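Long-range contacts in pectinesterase A (PDB 2NTP), which removes methyl esters from pectin by hydrolysis, releasing methanol and catalysing the first step in the maceration and soft rot of plant tissue: residues A[178-183]-A[209-214]; A[244-249]-A[259-264]; A[277-282]-A[301-306]. All blocks are in the same frame, centred on the assembly; numbering follows the deposited sequence.

Contact 1. Residues A[178-183]-A[209-214]; sequences FGDGTA and APSTNI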
# COMPACT_ATOMS: atom_id res chain seq x y z
N PHE A 178 -3.69 0.47 -2.97
CA PHE A 178 -4.24 0.55 -4.33
C PHE A 178 -3.40 -0.23 -5.32
O PHE A 178 -2.22 -0.51 -5.08
CB PHE A 178 -4.38 2.02 -4.77
CG PHE A 178 -3.08 2.71 -5.08
CD1 PHE A 178 -2.17 3.02 -4.07
CD2 PHE A 178 -2.76 3.07 -6.40
CE1 PHE A 178 -0.96 3.64 -4.36
CE2 PHE A 178 -1.55 3.71 -6.69
CZ PHE A 178 -0.66 4.00 -5.67
N GLY A 179 -4.02 -0.59 -6.45
CA GLY A 179 -3.31 -1.30 -7.50
C GLY A 179 -3.98 -2.60 -7.91
O GLY A 179 -5.06 -2.94 -7.43
N ASP A 180 -3.31 -3.32 -8.81
CA ASP A 180 -3.89 -4.46 -9.51
C ASP A 180 -3.31 -5.79 -9.03
O ASP A 180 -3.63 -6.84 -9.58
CB ASP A 180 -3.62 -4.32 -11.00
CG ASP A 180 -2.14 -4.23 -11.31
OD1 ASP A 180 -1.53 -3.18 -11.01
OD2 ASP A 180 -1.58 -5.21 -11.83
N GLY A 181 -2.46 -5.74 -8.01
CA GLY A 181 -1.82 -6.95 -7.50
C GLY A 181 -2.76 -7.86 -6.73
O GLY A 181 -3.90 -7.49 -6.42
N THR A 182 -2.30 -9.08 -6.47
CA THR A 182 -2.98 -9.97 -5.54
C THR A 182 -2.28 -9.73 -4.21
O THR A 182 -1.13 -10.14 -4.02
CB THR A 182 -2.85 -11.44 -5.97
OG1 THR A 182 -3.47 -11.63 -7.25
CG2 THR A 182 -3.51 -12.36 -4.95
N ALA A 183 -2.97 -9.04 -3.30
CA ALA A 183 -2.36 -8.65 -2.04
C ALA A 183 -3.24 -9.11 -0.89
O ALA A 183 -4.41 -8.71 -0.79
CB ALA A 183 -2.16 -7.13 -1.99
N ALA A 209 -8.23 1.17 -3.32
CA ALA A 209 -8.61 1.53 -4.68
C ALA A 209 -8.04 0.46 -5.61
O ALA A 209 -7.01 0.67 -6.25
CB ALA A 209 -8.10 2.92 -5.05
N PRO A 210 -8.71 -0.71 -5.66
CA PRO A 210 -8.22 -1.81 -6.48
C PRO A 210 -8.44 -1.56 -7.97
O PRO A 210 -9.46 -0.98 -8.36
CB PRO A 210 -9.05 -3.00 -6.00
CG PRO A 210 -10.35 -2.38 -5.59
CD PRO A 210 -9.97 -1.06 -4.97
N SER A 211 -7.47 -1.98 -8.77
CA SER A 211 -7.55 -1.89 -10.23
C SER A 211 -7.44 -3.28 -10.86
O SER A 211 -7.07 -3.42 -12.03
CB SER A 211 -6.43 -0.99 -10.76
OG SER A 211 -5.18 -1.42 -10.26
N THR A 212 -7.79 -4.28 -10.07
CA THR A 212 -7.66 -5.69 -10.43
C THR A 212 -8.32 -5.95 -11.79
O THR A 212 -9.48 -5.61 -11.97
CB THR A 212 -8.38 -6.59 -9.39
OG1 THR A 212 -8.29 -6.00 -8.08
CG2 THR A 212 -7.78 -8.00 -9.37
N ASN A 213 -7.57 -6.54 -12.72
CA ASN A 213 -8.16 -6.93 -14.01
C ASN A 213 -9.30 -7.93 -13.78
O ASN A 213 -9.20 -8.80 -12.92
CB ASN A 213 -7.11 -7.53 -14.94
CG ASN A 213 -7.69 -7.93 -16.29
OD1 ASN A 213 -7.99 -9.10 -16.52
ND2 ASN A 213 -7.86 -6.95 -17.18
N ILE A 214 -10.37 -7.80 -14.57
CA ILE A 214 -11.56 -8.64 -14.40
C ILE A 214 -11.26 -10.15 -14.48
O ILE A 214 -11.94 -10.95 -13.84
CB ILE A 214 -12.69 -8.23 -15.40
CG1 ILE A 214 -14.02 -8.94 -15.07
CG2 ILE A 214 -12.26 -8.46 -16.85
CD1 ILE A 214 -14.55 -8.66 -13.65
O HOH W 1 -5.86 -5.61 -6.90
O HOH W 2 -4.69 -7.19 -12.41
O HOH W 3 -2.92 -0.88 -11.71
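The carbonyl oxygen of Gly179 is held by two hydrogen bonds and one CA-H...O contact. Ser211 N donates to Gly179 O almost straight, at 2.9 Å and 173°, but from well above the carbonyl plane. Water 1 donates to Gly179 O at 2.8 Å, and Pro210 CA adds the CA-H...O contact. Two parallel beta bridges, Phe178 with Ala209 and Gly179 with Pro210, join successive turns of the right-handed parallel beta-helix of pectinesterases. In the other bond of the ladder Gly179 N donates to Ala209 O, over a longer 3.3 Å. Gly179 suits its place because, with phi at 126°, a CB would press on the carbonyl oxygen of Phe178. Pro210 has no N-H to give, and the bonds here use its neighbours instead.

Phe178 and Ala209 face the same way, and their CB atoms touch at 3.8 Å. With CG in the crowded position between backbone N and carbonyl carbon (chi1 73°), the Phe178 ring leads away from Ala209 to stack on Tyr157, beside the proton donor Asp154. The small methyl of Ala209 lies against the nucleophile Asp175, so the pair borders both catalytic residues.

Past the two bridges the chains stay close (Asp180 CA to Thr212 CA 4.1 Å), but direct hydrogen bonds give way to water-mediated ones. Water 1 also donates to Gly181 O and accepts from Thr212 OG1, which is bonded in turn to Gln264 N. Asp180 OD1, also bonded to Ser159, accepts from water 3 at 2.8 Å, and water 3 is hydrogen-bonded to Ser211 OG at 2.7 Å.

Contact 2. Residues A[244-249]-A[259-264]; sequences PWHPTT and PNAIGQ. With ADA (alpha-D-galactopyranuronic acid), chain C; ADA (alpha-D-galactopyranuronic acid), chain B.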
# COMPACT_ATOMS: atom_id res chain seq x y z
N PRO A 244 -13.52 2.09 -7.05
CA PRO A 244 -12.91 1.34 -8.14
C PRO A 244 -11.94 2.16 -8.98
O PRO A 244 -12.36 3.06 -9.71
CB PRO A 244 -14.11 0.90 -8.99
CG PRO A 244 -15.33 1.57 -8.38
CD PRO A 244 -14.85 2.60 -7.41
N TRP A 245 -10.65 1.84 -8.89
CA TRP A 245 -9.64 2.54 -9.69
C TRP A 245 -9.50 1.89 -11.06
O TRP A 245 -9.12 0.73 -11.18
CB TRP A 245 -8.29 2.59 -8.97
CG TRP A 245 -7.25 3.37 -9.71
CD1 TRP A 245 -7.44 4.53 -10.41
CD2 TRP A 245 -5.85 3.07 -9.81
NE1 TRP A 245 -6.25 4.96 -10.95
CE2 TRP A 245 -5.26 4.08 -10.60
CE3 TRP A 245 -5.04 2.03 -9.31
CZ2 TRP A 245 -3.89 4.09 -10.90
CZ3 TRP A 245 -3.68 2.04 -9.62
CH2 TRP A 245 -3.12 3.07 -10.40
N HIS A 246 -9.82 2.67 -12.09
CA HIS A 246 -9.61 2.25 -13.47
C HIS A 246 -8.48 3.11 -14.03
O HIS A 246 -8.73 4.22 -14.51
CB HIS A 246 -10.90 2.45 -14.28
CG HIS A 246 -12.01 1.51 -13.88
ND1 HIS A 246 -12.51 0.55 -14.74
CD2 HIS A 246 -12.69 1.38 -12.72
CE1 HIS A 246 -13.47 -0.12 -14.13
NE2 HIS A 246 -13.60 0.36 -12.90
N PRO A 247 -7.22 2.61 -13.95
CA PRO A 247 -6.06 3.45 -14.23
C PRO A 247 -6.05 3.96 -15.67
O PRO A 247 -6.47 3.25 -16.58
CB PRO A 247 -4.88 2.50 -14.01
CG PRO A 247 -5.39 1.44 -13.14
CD PRO A 247 -6.82 1.25 -13.58
N THR A 248 -5.61 5.20 -15.84
CA THR A 248 -5.31 5.72 -17.17
C THR A 248 -4.27 4.78 -17.78
O THR A 248 -3.22 4.53 -17.18
CB THR A 248 -4.80 7.16 -17.12
OG1 THR A 248 -5.78 7.98 -16.47
CG2 THR A 248 -4.54 7.69 -18.52
N THR A 249 -4.60 4.26 -18.96
CA THR A 249 -3.83 3.20 -19.59
C THR A 249 -3.74 3.48 -21.09
O THR A 249 -4.71 3.94 -21.68
CB THR A 249 -4.49 1.82 -19.35
OG1 THR A 249 -4.58 1.58 -17.93
CG2 THR A 249 -3.71 0.69 -19.99
N PRO A 259 -11.21 0.03 -19.00
CA PRO A 259 -12.56 -0.48 -18.71
C PRO A 259 -12.56 -1.82 -17.97
O PRO A 259 -13.51 -2.12 -17.24
CB PRO A 259 -13.19 -0.65 -20.10
CG PRO A 259 -12.31 0.09 -21.04
CD PRO A 259 -10.94 0.09 -20.45
N ASN A 260 -11.50 -2.60 -18.15
CA ASN A 260 -11.44 -3.96 -17.62
C ASN A 260 -10.76 -4.08 -16.26
O ASN A 260 -10.61 -5.19 -15.73
CB ASN A 260 -10.76 -4.89 -18.63
CG ASN A 260 -11.54 -5.01 -19.92
OD1 ASN A 260 -12.74 -5.28 -19.91
ND2 ASN A 260 -10.86 -4.80 -21.04
N ALA A 261 -10.34 -2.94 -15.71
CA ALA A 261 -9.81 -2.89 -14.36
C ALA A 261 -10.98 -2.78 -13.39
O ALA A 261 -11.32 -1.69 -12.92
CB ALA A 261 -8.86 -1.72 -14.21
N ILE A 262 -11.62 -3.91 -13.13
CA ILE A 262 -12.80 -3.98 -12.28
C ILE A 262 -12.35 -4.57 -10.95
O ILE A 262 -12.34 -5.79 -10.74
CB ILE A 262 -13.95 -4.78 -12.95
CG1 ILE A 262 -14.43 -4.05 -14.22
CG2 ILE A 262 -15.12 -4.99 -12.00
CD1 ILE A 262 -15.10 -4.95 -15.24
N GLY A 263 -11.95 -3.67 -10.06
CA GLY A 263 -11.19 -4.03 -8.87
C GLY A 263 -11.92 -4.90 -7.87
O GLY A 263 -13.15 -4.86 -7.78
N GLN A 264 -11.15 -5.69 -7.13
CA GLN A 264 -11.68 -6.51 -6.05
C GLN A 264 -11.08 -6.09 -4.71
O GLN A 264 -9.86 -6.00 -4.58
CB GLN A 264 -11.39 -8.00 -6.29
CG GLN A 264 -11.88 -8.91 -5.16
CD GLN A 264 -11.32 -10.32 -5.26
OE1 GLN A 264 -10.22 -10.61 -4.77
NE2 GLN A 264 -12.07 -11.21 -5.91
C1 ADA C . -4.25 7.49 -9.49
C2 ADA C . -2.72 7.61 -9.48
C3 ADA C . -2.28 8.67 -10.49
C4 ADA C . -2.84 8.34 -11.87
C5 ADA C . -4.36 8.22 -11.80
C6 ADA C . -4.92 7.85 -13.14
O2 ADA C . -2.25 7.98 -8.18
O3 ADA C . -0.85 8.78 -10.52
O4 ADA C . -2.30 7.11 -12.36
O5 ADA C . -4.74 7.25 -10.82
O6B ADA C . -5.60 6.80 -13.24
O6A ADA C . -4.69 8.61 -14.11
C1 ADA B . -1.55 7.07 -13.60
C2 ADA B . -1.55 5.68 -14.22
C3 ADA B . -0.76 4.69 -13.36
C4 ADA B . 0.64 5.24 -13.05
C5 ADA B . 0.52 6.64 -12.44
C6 ADA B . 1.87 7.25 -12.16
O2 ADA B . -2.91 5.24 -14.34
O3 ADA B . -0.68 3.41 -14.00
O4 ADA B . 1.43 5.34 -14.25
O5 ADA B . -0.21 7.49 -13.33
O6B ADA B . 2.75 6.55 -11.61
O6A ADA B . 2.05 8.44 -12.48
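Trp245 carries its indole anti to the backbone N (chi1 -176°), while His246 turns its ring anti to its carbonyl carbon (chi1 -68°), so that the indole serves the glycan and the imidazole meets residues 259-264. Ala261 O lies over one face of the imidazole, 2.9 Å from His246 CE1. No hydrogen bond joins them; the contact is of carbonyl oxygen with ring face. His246 ND1 is instead hydrogen-bonded to Asp258 O, which fixes the rotation of the ring. Ala261, at the centre of an inverse gamma turn, points its methyl toward 244-249, and its CB touches Pro247 CD at 3.7 Å; so short a side chain suits the close approach.

Pro247 also sets its CG over the centre of one face of the Trp245 ring, a compact, rigid aliphatic partner for the indole. Trp245 NE1 then donates to O6B of the chain C galacturonate at 3.0 Å and weakly to its ring oxygen O5. Thr248 holds the same carboxylate twice, N to O6B and OG1 to O6A at 2.7 Å, and its carbonyl accepts from O2 of the chain B sugar. Trp245 and Thr248 are established substrate-binding residues.

Strand 248-251 leads from this site into a hairpin with strand 256-257; His246 stacks on Phe294 at the end of strand 291-294, and Pro244 packs against Met282 of strand 282-285 and Phe301 of strand 300-304.

Contact 3. Residues A[277-282]-A[301-306]; sequences YGWDKM and FFEYKS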
# COMPACT_ATOMS: atom_id res chain seq x y z
N TYR A 277 -18.24 4.26 6.23
CA TYR A 277 -19.62 4.41 5.75
C TYR A 277 -20.05 3.34 4.74
O TYR A 277 -21.25 3.15 4.51
CB TYR A 277 -19.87 5.82 5.17
CG TYR A 277 -19.01 6.20 3.99
CD1 TYR A 277 -19.27 5.70 2.71
CD2 TYR A 277 -17.93 7.07 4.14
CE1 TYR A 277 -18.46 6.05 1.62
CE2 TYR A 277 -17.13 7.43 3.06
CZ TYR A 277 -17.40 6.92 1.81
OH TYR A 277 -16.60 7.27 0.74
N GLY A 278 -19.08 2.64 4.16
CA GLY A 278 -19.34 1.65 3.11
C GLY A 278 -18.42 1.84 1.92
O GLY A 278 -17.28 2.26 2.08
N TRP A 279 -18.92 1.53 0.73
CA TRP A 279 -18.13 1.63 -0.50
C TRP A 279 -18.44 2.94 -1.23
O TRP A 279 -19.38 3.65 -0.88
CB TRP A 279 -18.44 0.43 -1.41
CG TRP A 279 -18.22 -0.91 -0.78
CD1 TRP A 279 -19.18 -1.73 -0.24
CD2 TRP A 279 -16.97 -1.60 -0.62
NE1 TRP A 279 -18.60 -2.88 0.25
CE2 TRP A 279 -17.25 -2.83 0.03
CE3 TRP A 279 -15.65 -1.30 -0.96
CZ2 TRP A 279 -16.25 -3.76 0.34
CZ3 TRP A 279 -14.65 -2.22 -0.65
CH2 TRP A 279 -14.96 -3.44 -0.00
N ASP A 280 -17.65 3.25 -2.26
CA ASP A 280 -17.89 4.48 -3.03
C ASP A 280 -17.56 4.32 -4.51
O ASP A 280 -16.98 3.31 -4.92
CB ASP A 280 -17.09 5.65 -2.43
CG ASP A 280 -17.86 6.97 -2.47
OD1 ASP A 280 -18.63 7.22 -3.43
OD2 ASP A 280 -17.69 7.78 -1.53
N LYS A 281 -17.94 5.33 -5.29
CA LYS A 281 -17.62 5.40 -6.71
C LYS A 281 -16.32 6.17 -6.95
O LYS A 281 -15.79 6.80 -6.04
CB LYS A 281 -18.78 6.06 -7.48
CG LYS A 281 -19.09 7.49 -7.05
CD LYS A 281 -20.35 8.03 -7.75
CE LYS A 281 -20.56 9.49 -7.39
NZ LYS A 281 -21.93 9.96 -7.74
N MET A 282 -15.82 6.11 -8.18
CA MET A 282 -14.62 6.83 -8.57
C MET A 282 -14.71 7.22 -10.03
O MET A 282 -15.27 6.47 -10.84
CB MET A 282 -13.38 5.98 -8.33
CG MET A 282 -12.06 6.74 -8.44
SD MET A 282 -10.65 5.68 -8.09
CE MET A 282 -9.31 6.86 -8.23
N PHE A 301 -16.67 -5.83 -4.71
CA PHE A 301 -16.55 -5.32 -3.35
C PHE A 301 -17.41 -6.14 -2.40
O PHE A 301 -18.65 -6.11 -2.49
CB PHE A 301 -17.01 -3.86 -3.30
CG PHE A 301 -16.10 -2.88 -4.00
CD1 PHE A 301 -14.80 -3.21 -4.37
CD2 PHE A 301 -16.54 -1.57 -4.24
CE1 PHE A 301 -13.97 -2.27 -5.00
CE2 PHE A 301 -15.72 -0.62 -4.86
CZ PHE A 301 -14.43 -0.98 -5.24
N PHE A 302 -16.77 -6.88 -1.48
CA PHE A 302 -17.50 -7.78 -0.58
C PHE A 302 -16.98 -7.79 0.84
O PHE A 302 -15.82 -7.47 1.09
CB PHE A 302 -17.47 -9.22 -1.12
CG PHE A 302 -18.02 -9.38 -2.50
CD1 PHE A 302 -19.40 -9.47 -2.71
CD2 PHE A 302 -17.17 -9.44 -3.60
CE1 PHE A 302 -19.91 -9.62 -4.00
CE2 PHE A 302 -17.68 -9.59 -4.89
CZ PHE A 302 -19.05 -9.68 -5.09
N GLU A 303 -17.85 -8.18 1.77
CA GLU A 303 -17.48 -8.39 3.16
C GLU A 303 -17.96 -9.76 3.64
O GLU A 303 -18.89 -10.34 3.08
CB GLU A 303 -18.10 -7.33 4.06
CG GLU A 303 -17.47 -5.96 3.94
CD GLU A 303 -18.29 -4.91 4.66
OE1 GLU A 303 -19.18 -4.32 4.03
OE2 GLU A 303 -18.05 -4.71 5.87
N TYR A 304 -17.31 -10.26 4.68
CA TYR A 304 -17.74 -11.47 5.35
C TYR A 304 -17.49 -11.31 6.84
O TYR A 304 -16.35 -11.15 7.26
CB TYR A 304 -16.99 -12.69 4.80
CG TYR A 304 -17.38 -14.00 5.46
CD1 TYR A 304 -18.59 -14.62 5.16
CD2 TYR A 304 -16.54 -14.61 6.38
CE1 TYR A 304 -18.95 -15.82 5.76
CE2 TYR A 304 -16.89 -15.82 6.99
CZ TYR A 304 -18.09 -16.41 6.68
OH TYR A 304 -18.44 -17.60 7.28
N LYS A 305 -18.57 -11.31 7.60
CA LYS A 305 -18.52 -11.25 9.07
C LYS A 305 -17.67 -10.09 9.62
O LYS A 305 -16.88 -10.27 10.54
CB LYS A 305 -18.11 -12.61 9.65
CG LYS A 305 -19.09 -13.71 9.28
CD LYS A 305 -18.84 -15.01 10.01
CE LYS A 305 -20.01 -15.97 9.80
NZ LYS A 305 -19.86 -17.25 10.55
N SER A 306 -17.85 -8.91 9.04
CA SER A 306 -17.29 -7.71 9.62
C SER A 306 -17.92 -7.49 11.00
O SER A 306 -19.04 -7.93 11.25
CB SER A 306 -17.52 -6.49 8.73
OG SER A 306 -16.90 -6.65 7.47
O HOH W 4 -19.68 -5.18 1.47
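No backbone hydrogen bond joins 277-282 to 301-306: their nearest CA atoms, Trp279 and Phe301, are 7.7 Å apart, and side chains bridge the gap. Gly278, with phi at 132°, takes backbone angles at which a CB would be jammed against the carbonyl oxygen of Tyr277, and Trp279 follows with its CB directed at Phe301.

The two rings form an offset stack, with the six-membered ring of Trp279 and the Phe301 ring at 15° and their centroids 4.4 Å apart. The shift puts Phe301 CB over the middle of that indole ring, 3.4 Å from its centroid and close to the normal, a CH-pi contact. Phe301 thus meets one indole face with both its methylene and its ring, while Trp279 CE3 lies over the rim of the phenyl face. Large flat side chains suit so wide a separation of the two backbones.

The polar edge of the indole is satisfied by water 4, which lies in the ring plane and accepts from Trp279 NE1 at 2.8 Å. The same water donates to Glu303 OE1 at 2.7 Å. That carboxylate also forms a salt bridge with Arg317, and Glu303 OE2 accepts from Ser306 OG at 2.8 Å. Asp280 points away from Phe301; its OD2 accepts from Tyr277 OH at 2.6 Å and its OD1 from Lys281 N, both through anti lone pairs, close to the substrate-binding Tyr206 and Arg243.

The stack is buried packing inside the parallel beta-helix, where the chain following Gly278 lies against 300-304, the last strand of the chain.

In the fold
The three contacts follow one another along the chain without nesting or crossing. Contact 1 closes a loop of 25 residues, one turn of the beta-helix, holding strand 189-192 and most of 182-186 and 205-210. Contact 2 then closes the short excursion through the hairpin of strands 248-251 and 256-257, beside the glycan. Contact 3 spans the 18 residues that lead to strand 300-304, an edge strand of the largest parallel sheet. In space they adjoin: 209-214 meets 259-264 through Ile214 N and Asn260 O, probably hydrogen-bonded, Pro210 packs on Phe301, and Pro244 lies against Asp280 and Met282. Together they tie the sheet that borders the active site to the sugar-binding segment 244-249 and the last strand of the beta-helix.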